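Local atomic coordinates of ADP compounds hydrolase nudE (Escherichia coli, PDB entry 1VHZ), a protein that hydrolyses ADP-ribose, NADH and short diadenosine polyphosphates with magnesium as cofactor, working as a homodimeric Nudix hydrolase. Residues A[109-117]-A[170-181]. Sequence-based numbering, arbitrary orientation.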
loop_
_atom_site.group_PDB
_atom_site.type_symbol
_atom_site.label_atom_id
_atom_site.label_comp_id
_atom_site.label_asym_id
_atom_site.label_seq_id
_atom_site.Cartn_x
_atom_site.Cartn_y
_atom_site.Cartn_z
ATOM N N LEU A 109 -2.600 19.786 -13.756
ATOM C CA LEU A 109 -2.111 18.617 -13.039
ATOM C C LEU A 109 -1.350 19.008 -11.789
ATOM O O LEU A 109 -0.491 19.888 -11.824
ATOM C CB LEU A 109 -1.252 17.757 -13.967
ATOM C CG LEU A 109 -1.999 17.099 -15.132
ATOM C CD1 LEU A 109 -1.059 16.710 -16.260
ATOM C CD2 LEU A 109 -2.776 15.882 -14.644
ATOM N N THR A 110 -1.746 18.427 -10.636
ATOM C CA THR A 110 -1.057 18.762 -9.402
ATOM C C THR A 110 -0.532 17.536 -8.676
ATOM O O THR A 110 -1.180 16.511 -8.491
ATOM C CB THR A 110 -1.629 19.838 -8.517
ATOM O OG1 THR A 110 -1.738 19.540 -7.122
ATOM C CG2 THR A 110 -2.878 20.498 -8.993
ATOM N N PHE A 111 0.767 17.617 -8.407
ATOM C CA PHE A 111 1.498 16.534 -7.728
ATOM C C PHE A 111 1.327 16.744 -6.225
ATOM O O PHE A 111 1.760 17.708 -5.610
ATOM C CB PHE A 111 2.932 16.482 -8.210
ATOM C CG PHE A 111 3.843 15.644 -7.371
ATOM C CD1 PHE A 111 4.992 16.202 -6.827
ATOM C CD2 PHE A 111 3.522 14.315 -7.088
ATOM C CE1 PHE A 111 5.833 15.433 -6.034
ATOM C CE2 PHE A 111 4.368 13.561 -6.284
ATOM C CZ PHE A 111 5.512 14.119 -5.752
ATOM N N LEU A 112 0.593 15.825 -5.620
ATOM C CA LEU A 112 0.218 15.899 -4.218
ATOM C C LEU A 112 1.053 15.137 -3.236
ATOM O O LEU A 112 1.232 15.544 -2.089
ATOM C CB LEU A 112 -1.208 15.283 -4.189
ATOM C CG LEU A 112 -2.257 15.881 -3.284
ATOM C CD1 LEU A 112 -2.300 17.394 -3.393
ATOM C CD2 LEU A 112 -3.634 15.289 -3.633
ATOM N N LYS A 113 1.526 13.946 -3.638
ATOM C CA LYS A 113 2.283 13.159 -2.668
ATOM C C LYS A 113 2.997 12.009 -3.361
ATOM O O LYS A 113 2.532 11.504 -4.396
ATOM C CB LYS A 113 1.277 12.557 -1.656
ATOM C CG LYS A 113 1.870 12.185 -0.282
ATOM C CD LYS A 113 1.976 13.444 0.554
ATOM C CE LYS A 113 2.946 13.353 1.703
ATOM N NZ LYS A 113 2.898 14.631 2.495
ATOM N N LYS A 114 4.074 11.593 -2.701
ATOM C CA LYS A 114 4.834 10.441 -3.201
ATOM C C LYS A 114 4.809 9.383 -2.107
ATOM O O LYS A 114 5.157 9.644 -0.954
ATOM C CB LYS A 114 6.247 10.826 -3.590
ATOM C CG LYS A 114 7.124 9.635 -3.965
ATOM C CD LYS A 114 8.568 10.115 -4.079
ATOM C CE LYS A 114 8.972 10.336 -5.508
ATOM N NZ LYS A 114 10.221 11.137 -5.629
ATOM N N LEU A 115 4.436 8.156 -2.448
ATOM C CA LEU A 115 4.361 7.133 -1.403
ATOM C C LEU A 115 5.132 5.867 -1.740
ATOM O O LEU A 115 5.165 5.467 -2.890
ATOM C CB LEU A 115 2.891 6.727 -1.254
ATOM C CG LEU A 115 1.994 7.250 -0.172
ATOM C CD1 LEU A 115 2.370 8.593 0.418
ATOM C CD2 LEU A 115 0.542 7.290 -0.670
ATOM N N SER A 116 5.648 5.233 -0.694
ATOM C CA SER A 116 6.302 3.930 -0.850
ATOM C C SER A 116 5.243 2.871 -0.513
ATOM O O SER A 116 4.170 3.246 0.009
ATOM C CB SER A 116 7.437 3.850 0.186
ATOM O OG SER A 116 6.866 3.546 1.448
ATOM N N MET A 117 5.424 1.616 -0.877
ATOM C CA MET A 117 4.462 0.561 -0.555
ATOM C C MET A 117 5.227 -0.686 -0.083
ATOM O O MET A 117 5.989 -1.294 -0.821
ATOM C CB MET A 117 3.577 0.184 -1.728
ATOM C CG MET A 117 2.895 1.240 -2.558
ATOM S SD MET A 117 3.888 1.846 -3.933
ATOM C CE MET A 117 2.920 1.331 -5.347
ATOM N N ARG A 170 -3.368 2.154 -1.612
ATOM C CA ARG A 170 -3.003 3.311 -2.441
ATOM C C ARG A 170 -4.245 4.118 -2.798
ATOM O O ARG A 170 -4.178 5.353 -2.751
ATOM C CB ARG A 170 -2.247 2.846 -3.687
ATOM C CG ARG A 170 -0.880 2.242 -3.309
ATOM C CD ARG A 170 -0.270 1.460 -4.488
ATOM N NE ARG A 170 -1.242 0.586 -5.101
ATOM C CZ ARG A 170 -1.132 -0.055 -6.250
ATOM N NH1 ARG A 170 -2.125 -0.821 -6.712
ATOM N NH2 ARG A 170 -0.032 0.073 -6.968
ATOM N N ASN A 171 -5.367 3.432 -3.087
ATOM C CA ASN A 171 -6.609 4.125 -3.385
ATOM C C ASN A 171 -7.080 4.917 -2.164
ATOM O O ASN A 171 -7.453 6.089 -2.271
ATOM C CB ASN A 171 -7.774 3.177 -3.773
ATOM C CG ASN A 171 -7.661 2.630 -5.182
ATOM O OD1 ASN A 171 -6.990 3.202 -6.052
ATOM N ND2 ASN A 171 -8.281 1.481 -5.420
ATOM N N VAL A 172 -7.069 4.260 -1.006
ATOM C CA VAL A 172 -7.541 4.929 0.229
ATOM C C VAL A 172 -6.660 6.101 0.602
ATOM O O VAL A 172 -7.143 7.185 0.926
ATOM C CB VAL A 172 -7.679 3.904 1.357
ATOM C CG1 VAL A 172 -7.926 4.541 2.709
ATOM C CG2 VAL A 172 -8.828 2.918 1.038
ATOM N N SER A 173 -5.328 5.924 0.534
ATOM C CA SER A 173 -4.408 7.017 0.814
ATOM C C SER A 173 -4.709 8.206 -0.111
ATOM O O SER A 173 -4.818 9.332 0.349
ATOM C CB SER A 173 -2.951 6.590 0.494
ATOM O OG SER A 173 -2.506 5.664 1.449
ATOM N N ALA A 174 -4.851 7.919 -1.410
ATOM C CA ALA A 174 -5.132 8.946 -2.391
ATOM C C ALA A 174 -6.436 9.682 -2.085
ATOM O O ALA A 174 -6.497 10.906 -2.173
ATOM C CB ALA A 174 -5.203 8.362 -3.806
ATOM N N LEU A 175 -7.488 8.924 -1.798
ATOM C CA LEU A 175 -8.794 9.482 -1.504
ATOM C C LEU A 175 -8.724 10.523 -0.389
ATOM O O LEU A 175 -9.168 11.646 -0.558
ATOM C CB LEU A 175 -9.739 8.342 -1.084
ATOM C CG LEU A 175 -11.173 8.774 -0.818
ATOM C CD1 LEU A 175 -11.861 9.175 -2.120
ATOM C CD2 LEU A 175 -11.941 7.696 -0.069
ATOM N N PHE A 176 -8.117 10.165 0.737
ATOM C CA PHE A 176 -7.957 11.058 1.876
ATOM C C PHE A 176 -7.015 12.222 1.559
ATOM O O PHE A 176 -7.245 13.327 2.052
ATOM C CB PHE A 176 -7.412 10.273 3.085
ATOM C CG PHE A 176 -8.427 9.517 3.896
ATOM C CD1 PHE A 176 -8.462 8.138 3.883
ATOM C CD2 PHE A 176 -9.342 10.194 4.702
ATOM C CE1 PHE A 176 -9.365 7.428 4.666
ATOM C CE2 PHE A 176 -10.260 9.492 5.469
ATOM C CZ PHE A 176 -10.275 8.105 5.457
ATOM N N LEU A 177 -5.962 12.024 0.776
ATOM C CA LEU A 177 -5.044 13.116 0.445
ATOM C C LEU A 177 -5.713 14.151 -0.453
ATOM O O LEU A 177 -5.540 15.354 -0.266
ATOM C CB LEU A 177 -3.749 12.591 -0.187
ATOM C CG LEU A 177 -2.820 11.850 0.800
ATOM C CD1 LEU A 177 -1.848 10.959 0.047
ATOM C CD2 LEU A 177 -2.095 12.818 1.724
ATOM N N VAL A 178 -6.528 13.704 -1.405
ATOM C CA VAL A 178 -7.237 14.621 -2.297
ATOM C C VAL A 178 -8.287 15.414 -1.539
ATOM O O VAL A 178 -8.494 16.620 -1.713
ATOM C CB VAL A 178 -7.849 13.825 -3.462
ATOM C CG1 VAL A 178 -8.797 14.717 -4.264
ATOM C CG2 VAL A 178 -6.730 13.282 -4.358
ATOM N N ARG A 179 -8.992 14.735 -0.635
ATOM C CA ARG A 179 -10.002 15.411 0.191
ATOM C C ARG A 179 -9.340 16.494 1.042
ATOM O O ARG A 179 -9.909 17.575 1.183
ATOM C CB ARG A 179 -10.672 14.386 1.087
ATOM C CG ARG A 179 -11.830 14.969 1.949
ATOM C CD ARG A 179 -11.828 14.098 3.175
ATOM N NE ARG A 179 -13.011 13.913 3.955
ATOM C CZ ARG A 179 -12.882 13.392 5.198
ATOM N NH1 ARG A 179 -13.948 13.202 5.947
ATOM N NH2 ARG A 179 -11.662 13.079 5.641
ATOM N N GLU A 180 -8.164 16.210 1.622
ATOM C CA GLU A 180 -7.470 17.220 2.414
ATOM C C GLU A 180 -7.134 18.426 1.515
ATOM O O GLU A 180 -7.371 19.563 1.882
ATOM C CB GLU A 180 -6.148 16.741 2.984
ATOM C CG GLU A 180 -6.039 16.198 4.345
ATOM C CD GLU A 180 -7.053 16.592 5.380
ATOM O OE1 GLU A 180 -6.834 17.580 6.103
ATOM O OE2 GLU A 180 -8.087 15.892 5.489
ATOM N N TRP A 181 -6.584 18.107 0.340
ATOM C CA TRP A 181 -6.226 19.160 -0.612
ATOM C C TRP A 181 -7.450 19.971 -1.025
ATOM O O TRP A 181 -7.397 21.198 -1.139
ATOM C CB TRP A 181 -5.544 18.514 -1.806
ATOM C CG TRP A 181 -5.154 19.437 -2.917
ATOM C CD1 TRP A 181 -4.069 20.271 -2.967
ATOM C CD2 TRP A 181 -5.842 19.577 -4.165
ATOM N NE1 TRP A 181 -4.045 20.916 -4.188
ATOM C CE2 TRP A 181 -5.115 20.508 -4.940
ATOM C CE3 TRP A 181 -6.998 18.994 -4.699
ATOM C CZ2 TRP A 181 -5.525 20.901 -6.210
ATOM C CZ3 TRP A 181 -7.399 19.381 -5.972
ATOM C CH2 TRP A 181 -6.666 20.326 -6.710
#
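The indole of Trp181 takes Leu112 over one face: CD1 of Leu112 stands 3.8 Å from the centroid of the five-membered ring, 30° off its normal, a CH-pi contact in which a branched aliphatic residue offers a methyl group to the pi cloud. Thr110 CG2 comes obliquely to the benzene half, 3.9 Å from Trp181 CZ2. The side chain of Trp181 leaves the helix with CG anti to the backbone N (chi1 178°), which carries the broad ring to the strand. Were Trp181 replaced by an alanine, Leu112 CD1 would probably lose its aromatic partner and a gap would open beside Thr110. The other flat group is the guanidinium of Arg170, whose NE makes a salt bridge with Glu168; in one of two Met117 conformers the methyl CE lies at its edge, near its plane, so this contact is less certain.

Between these ends the contact is aliphatic. The side chains of Leu112 and Val178 cross at about a right angle, with Leu112 CD2 3.8 Å from Val178 CG2. Leu177 brings CD1 to 3.9 Å from Lys113 CB, so the lysine packs through its methylenes while its NZ reaches Leu161 O of the second subunit. Small Ser173 leaves room for Leu115, whose CD2 lies 3.7 Å from Ser173 CB; the serine hydroxyl bonds Ala169 O and Ser173 OG of the second subunit.

No hydrogen bond joins the two segments. Helix 170-181 instead runs roughly antiparallel to the strand, their N-to-C directions 140° apart and the axes 9.3 Å apart, as one helical layer on the sheet of the Nudix alpha/beta/alpha sandwich. Strand 104-116 pairs antiparallel with strand 125-136, Val178 and Ala174 reach strand 51-58, Phe176 meets the ring of Phe176 of the second subunit, and Leu109 and Phe111 touch Tyr91 of helix 90-102.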